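PDB 6YP6: NanS-p from Escherichia phage vB_EcoP_24B, which probably binds carbohydrate as part of a phage-encoded NanS-p esterase that is thought to remove acetyl groups from sialic acids. Local coordinates for residues A115-I119 / V128-N132; W152-R158 / P169-D175. All coordinates share one frame; numbering follows the deposited sequence.

Contact 1. Residues A115-I119 / V128-N132; sequences AAFYI and VMYHN
Over one face of the Tyr118 ring sits Met129 CB, 3.4 Å from the ring centroid in a CH-pi contact, while His131 CB meets the ring edge near its plane. The two strands form an antiparallel beta hairpin in the seven-stranded sheet. Tyr118 CG stands between its own backbone N and carbonyl carbon (chi1 64°), a torsion that lays the ring across the neighbouring strand, where Met129 CB approaches Tyr118 CZ to 3.2 Å; beyond it the hydroxyl bonds to Asn139. On the other side of the sheet, Phe117 and Tyr130 make a non-hydrogen-bonded pair whose rings meet obliquely, planes at 52°, with Phe117 CE1 3.6 Å from Tyr130 CD1. One face of the Tyr130 ring is covered by Asn132 CB, its edge receives Ala116 O in plane, and its hydroxyl bonds to Thr182 N. Ala116 and Phe117 together face Phe92 in a classic beta bulge. Tyr118 and Met129 are a hydrogen-bonded pair, joined by Met129 N to Tyr118 O at 2.8 Å and Tyr118 N to Met129 O at 2.9 Å. As the chain leaves the strand in an inverse gamma turn centred on His131, His131 N donates to Ala116 O at 2.8 Å.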
# COMPACT_ATOMS: atom_id res chain seq x y z
N ALA A 115 3.15 2.52 -7.41
CA ALA A 115 2.58 1.48 -6.57
C ALA A 115 1.24 1.09 -7.16
O ALA A 115 0.45 1.95 -7.54
CB ALA A 115 2.37 1.96 -5.14
N ALA A 116 0.98 -0.21 -7.20
CA ALA A 116 -0.33 -0.75 -7.57
C ALA A 116 -0.44 -2.13 -6.93
O ALA A 116 -0.49 -3.16 -7.61
CB ALA A 116 -0.54 -0.79 -9.07
N PHE A 117 -0.36 -2.15 -5.61
CA PHE A 117 -0.13 -3.37 -4.86
C PHE A 117 -1.30 -3.64 -3.94
O PHE A 117 -1.74 -2.73 -3.23
CB PHE A 117 1.15 -3.23 -4.02
CG PHE A 117 2.34 -2.73 -4.80
CD1 PHE A 117 2.68 -3.29 -6.01
CD2 PHE A 117 3.10 -1.68 -4.32
CE1 PHE A 117 3.78 -2.82 -6.74
CE2 PHE A 117 4.20 -1.22 -5.03
CZ PHE A 117 4.53 -1.78 -6.23
N TYR A 118 -1.82 -4.86 -3.94
CA TYR A 118 -2.96 -5.17 -3.10
C TYR A 118 -2.72 -6.45 -2.31
O TYR A 118 -1.90 -7.30 -2.66
CB TYR A 118 -4.27 -5.20 -3.90
CG TYR A 118 -4.39 -6.27 -4.96
CD1 TYR A 118 -3.88 -6.09 -6.24
CD2 TYR A 118 -5.03 -7.47 -4.69
CE1 TYR A 118 -4.00 -7.07 -7.21
CE2 TYR A 118 -5.16 -8.45 -5.65
CZ TYR A 118 -4.63 -8.25 -6.91
OH TYR A 118 -4.71 -9.20 -7.90
N ILE A 119 -3.47 -6.54 -1.23
CA ILE A 119 -3.35 -7.60 -0.24
C ILE A 119 -4.70 -8.31 -0.19
O ILE A 119 -5.74 -7.67 -0.02
CB ILE A 119 -2.94 -7.02 1.13
CG1 ILE A 119 -1.61 -6.29 1.05
CG2 ILE A 119 -2.93 -8.12 2.18
CD1 ILE A 119 -1.30 -5.47 2.28
N VAL A 128 0.41 -10.81 -1.43
CA VAL A 128 0.70 -9.48 -1.96
C VAL A 128 0.74 -9.60 -3.48
O VAL A 128 1.51 -10.41 -4.01
CB VAL A 128 2.04 -8.95 -1.45
CG1 VAL A 128 2.26 -7.54 -1.97
CG2 VAL A 128 2.15 -9.00 0.06
N MET A 129 -0.06 -8.80 -4.17
CA MET A 129 -0.27 -8.89 -5.60
C MET A 129 0.03 -7.55 -6.26
O MET A 129 -0.12 -6.49 -5.65
CB MET A 129 -1.74 -9.23 -5.89
CG MET A 129 -2.25 -10.48 -5.21
SD MET A 129 -1.48 -12.02 -5.76
CE MET A 129 -1.99 -12.07 -7.47
N TYR A 130 0.43 -7.61 -7.53
CA TYR A 130 0.69 -6.43 -8.35
C TYR A 130 -0.39 -6.34 -9.41
O TYR A 130 -0.51 -7.23 -10.26
CB TYR A 130 2.08 -6.55 -8.99
CG TYR A 130 2.58 -5.36 -9.79
CD1 TYR A 130 2.07 -4.09 -9.64
CD2 TYR A 130 3.62 -5.54 -10.69
CE1 TYR A 130 2.57 -3.01 -10.38
CE2 TYR A 130 4.12 -4.49 -11.43
CZ TYR A 130 3.60 -3.22 -11.28
OH TYR A 130 4.10 -2.19 -12.04
N HIS A 131 -1.18 -5.26 -9.37
CA HIS A 131 -2.25 -5.03 -10.33
C HIS A 131 -1.67 -4.39 -11.59
O HIS A 131 -1.78 -3.18 -11.83
CB HIS A 131 -3.31 -4.15 -9.70
CG HIS A 131 -4.57 -4.04 -10.51
ND1 HIS A 131 -5.73 -3.53 -9.97
CD2 HIS A 131 -4.87 -4.37 -11.79
CE1 HIS A 131 -6.68 -3.54 -10.89
NE2 HIS A 131 -6.19 -4.03 -12.00
N ASN A 132 -1.01 -5.21 -12.39
CA ASN A 132 -0.37 -4.72 -13.60
C ASN A 132 -0.88 -5.41 -14.86
O ASN A 132 -0.33 -5.18 -15.94
CB ASN A 132 1.16 -4.79 -13.52
CG ASN A 132 1.69 -6.18 -13.69
OD1 ASN A 132 1.06 -7.16 -13.29
ND2 ASN A 132 2.87 -6.28 -14.27

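Contact 2. Residues W152-R158 / P169-D175; sequences WHTLAFR and PVIDGQD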
# COMPACT_ATOMS: atom_id res chain seq x y z
N TRP A 152 0.40 -9.00 13.55
CA TRP A 152 1.01 -7.89 12.85
C TRP A 152 1.97 -8.39 11.76
O TRP A 152 2.68 -9.39 11.94
CB TRP A 152 1.78 -7.00 13.83
CG TRP A 152 0.89 -6.17 14.68
CD1 TRP A 152 0.49 -6.42 15.96
CD2 TRP A 152 0.27 -4.94 14.30
NE1 TRP A 152 -0.35 -5.41 16.40
CE2 TRP A 152 -0.50 -4.50 15.39
CE3 TRP A 152 0.28 -4.18 13.13
CZ2 TRP A 152 -1.25 -3.33 15.34
CZ3 TRP A 152 -0.47 -3.03 13.09
CH2 TRP A 152 -1.22 -2.61 14.19
N HIS A 153 2.00 -7.64 10.66
CA HIS A 153 2.90 -7.88 9.54
C HIS A 153 3.47 -6.56 9.06
O HIS A 153 2.88 -5.49 9.28
CB HIS A 153 2.17 -8.58 8.39
CG HIS A 153 1.68 -9.93 8.78
ND1 HIS A 153 2.50 -11.03 8.81
CD2 HIS A 153 0.48 -10.34 9.25
CE1 HIS A 153 1.82 -12.07 9.27
NE2 HIS A 153 0.58 -11.68 9.52
N THR A 154 4.59 -6.65 8.36
CA THR A 154 5.17 -5.50 7.69
C THR A 154 5.32 -5.78 6.21
O THR A 154 5.58 -6.92 5.79
CB THR A 154 6.53 -5.10 8.29
OG1 THR A 154 7.47 -6.16 8.13
CG2 THR A 154 6.38 -4.76 9.76
N LEU A 155 5.16 -4.73 5.41
CA LEU A 155 5.31 -4.83 3.97
C LEU A 155 6.06 -3.59 3.51
O LEU A 155 5.70 -2.48 3.91
CB LEU A 155 3.93 -4.89 3.30
CG LEU A 155 3.92 -4.94 1.78
CD1 LEU A 155 4.65 -6.16 1.26
CD2 LEU A 155 2.48 -4.91 1.26
N ALA A 156 7.07 -3.76 2.69
CA ALA A 156 7.77 -2.63 2.10
C ALA A 156 8.07 -2.95 0.65
O ALA A 156 8.14 -4.12 0.25
CB ALA A 156 9.04 -2.27 2.87
N PHE A 157 8.26 -1.88 -0.12
CA PHE A 157 8.68 -1.95 -1.52
C PHE A 157 9.90 -1.06 -1.62
O PHE A 157 9.80 0.16 -1.46
CB PHE A 157 7.55 -1.48 -2.42
CG PHE A 157 6.33 -2.34 -2.29
CD1 PHE A 157 6.23 -3.52 -3.02
CD2 PHE A 157 5.34 -2.03 -1.39
CE1 PHE A 157 5.13 -4.34 -2.87
CE2 PHE A 157 4.23 -2.84 -1.26
CZ PHE A 157 4.14 -4.01 -2.00
N ARG A 158 11.06 -1.68 -1.84
CA ARG A 158 12.34 -0.99 -1.83
C ARG A 158 12.78 -0.64 -3.25
O ARG A 158 12.86 -1.52 -4.11
CB ARG A 158 13.42 -1.84 -1.14
CG ARG A 158 14.72 -1.09 -0.91
CD ARG A 158 15.74 -1.88 -0.08
NE ARG A 158 16.18 -3.08 -0.80
CZ ARG A 158 15.96 -4.33 -0.42
NH1 ARG A 158 15.35 -4.63 0.72
NH2 ARG A 158 16.36 -5.31 -1.22
N PRO A 169 10.19 -6.40 -2.98
CA PRO A 169 9.23 -6.44 -1.88
C PRO A 169 9.91 -7.01 -0.65
O PRO A 169 10.76 -7.89 -0.75
CB PRO A 169 8.14 -7.37 -2.41
CG PRO A 169 8.90 -8.34 -3.32
CD PRO A 169 10.07 -7.57 -3.87
N VAL A 170 9.55 -6.48 0.52
CA VAL A 170 10.10 -6.91 1.80
C VAL A 170 8.91 -7.31 2.65
O VAL A 170 8.06 -6.48 2.99
CB VAL A 170 10.93 -5.82 2.48
CG1 VAL A 170 11.70 -6.42 3.64
CG2 VAL A 170 11.89 -5.16 1.49
N ILE A 171 8.82 -8.60 2.98
CA ILE A 171 7.65 -9.20 3.61
C ILE A 171 8.08 -9.66 5.00
O ILE A 171 8.93 -10.55 5.13
CB ILE A 171 7.09 -10.34 2.75
CG1 ILE A 171 6.56 -9.76 1.43
CG2 ILE A 171 6.01 -11.10 3.49
CD1 ILE A 171 6.21 -10.79 0.38
N ASP A 172 7.52 -9.04 6.03
CA ASP A 172 7.89 -9.37 7.41
C ASP A 172 9.41 -9.37 7.60
O ASP A 172 9.99 -10.23 8.25
CB ASP A 172 7.25 -10.69 7.85
CG ASP A 172 5.75 -10.55 8.07
OD1 ASP A 172 5.29 -9.43 8.33
OD2 ASP A 172 5.04 -11.57 8.01
N GLY A 173 10.06 -8.36 7.01
CA GLY A 173 11.48 -8.14 7.21
C GLY A 173 12.40 -8.95 6.32
O GLY A 173 13.62 -8.86 6.49
N GLN A 174 11.86 -9.72 5.38
CA GLN A 174 12.68 -10.52 4.49
C GLN A 174 12.34 -10.21 3.05
O GLN A 174 11.17 -10.22 2.67
CB GLN A 174 12.45 -12.00 4.78
CG GLN A 174 13.41 -12.92 4.11
CD GLN A 174 13.35 -14.30 4.72
OE1 GLN A 174 13.62 -14.47 5.91
NE2 GLN A 174 12.98 -15.28 3.93
N ASP A 175 13.37 -9.97 2.25
CA ASP A 175 13.15 -9.72 0.84
C ASP A 175 12.44 -10.90 0.19
O ASP A 175 12.77 -12.07 0.42
CB ASP A 175 14.46 -9.52 0.08
CG ASP A 175 15.13 -8.19 0.35
OD1 ASP A 175 14.57 -7.34 1.09
OD2 ASP A 175 16.25 -8.00 -0.21
O HOH W 1 8.76 -6.01 5.73
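Asp172, in the turn after strand 166-171, reaches back with both carboxylate oxygens to two consecutive residues of strand 152-159. The setting is an antiparallel beta hairpin, continued by a second, tight hairpin whose type I' turn runs from Ile171 to Gln174. Asp172 OD2 accepts a hydrogen bond from His153 ND1 at 2.7 Å, using its syn lone pair, with the oxygen in the imidazole plane, and Asp172 OD1 accepts from the backbone N-H of Thr154 (N to OD1 2.9 Å). The carboxylate lies nearly coplanar with the imidazole, 24° between planes, and because His153 NE2 bonds to Asp149 the ring is held at both nitrogens, an arrangement that would probably favour a positively charged imidazole. Asp172 N also bonds to Thr154 O, and Ala156 and Val170 form a hydrogen-bonded pair further along. On one face of the sheet Ala156 CB packs on Val170 CB, while on the other Leu155 and Ile171 lie side by side, with Leu155 CD1 4.1 Å from Ile171 CG1. A water joins the turn to the strand: it accepts from Gly173 N, pairs with Thr154 OG1 at 2.7 Å and donates weakly to Val170 O. At the far end, Arg158 passes over Val170 to reach Asp175 on the third strand. Its chain is extended through chi2 and bent at chi3 (65°), which turns the guanidinium end-on to the carboxylate. The two planes are 38° apart, so the two-pronged salt bridge is twisted: NH1 meets OD1 on the syn side, whereas Arg158 NH2 comes from above the carboxylate plane to Asp175 OD2 at 2.9 Å.

Overall arrangement
The two contacts are successive antiparallel hairpins, in series along the chain, with centres about 14 Å apart. Contact 1 belongs to the seven-stranded sheet and contact 2 to the eight-stranded one; strand 140-147, one of the two outermost strands of the first sheet within this chain, lies between them in sequence. The sheets pack face to face where the hairpins touch: the rings of Phe117 and Phe157 stack, with Phe117 CD2 3.5 Å from Phe157 CZ, and Leu155 meets both Ile119 and Val128. Leu142 and Phe145 of strand 140-147 extend this apolar layer. All four segments thus help build one beta-sandwich core, consistent with the jelly-roll-like architecture of many carbohydrate-binding modules.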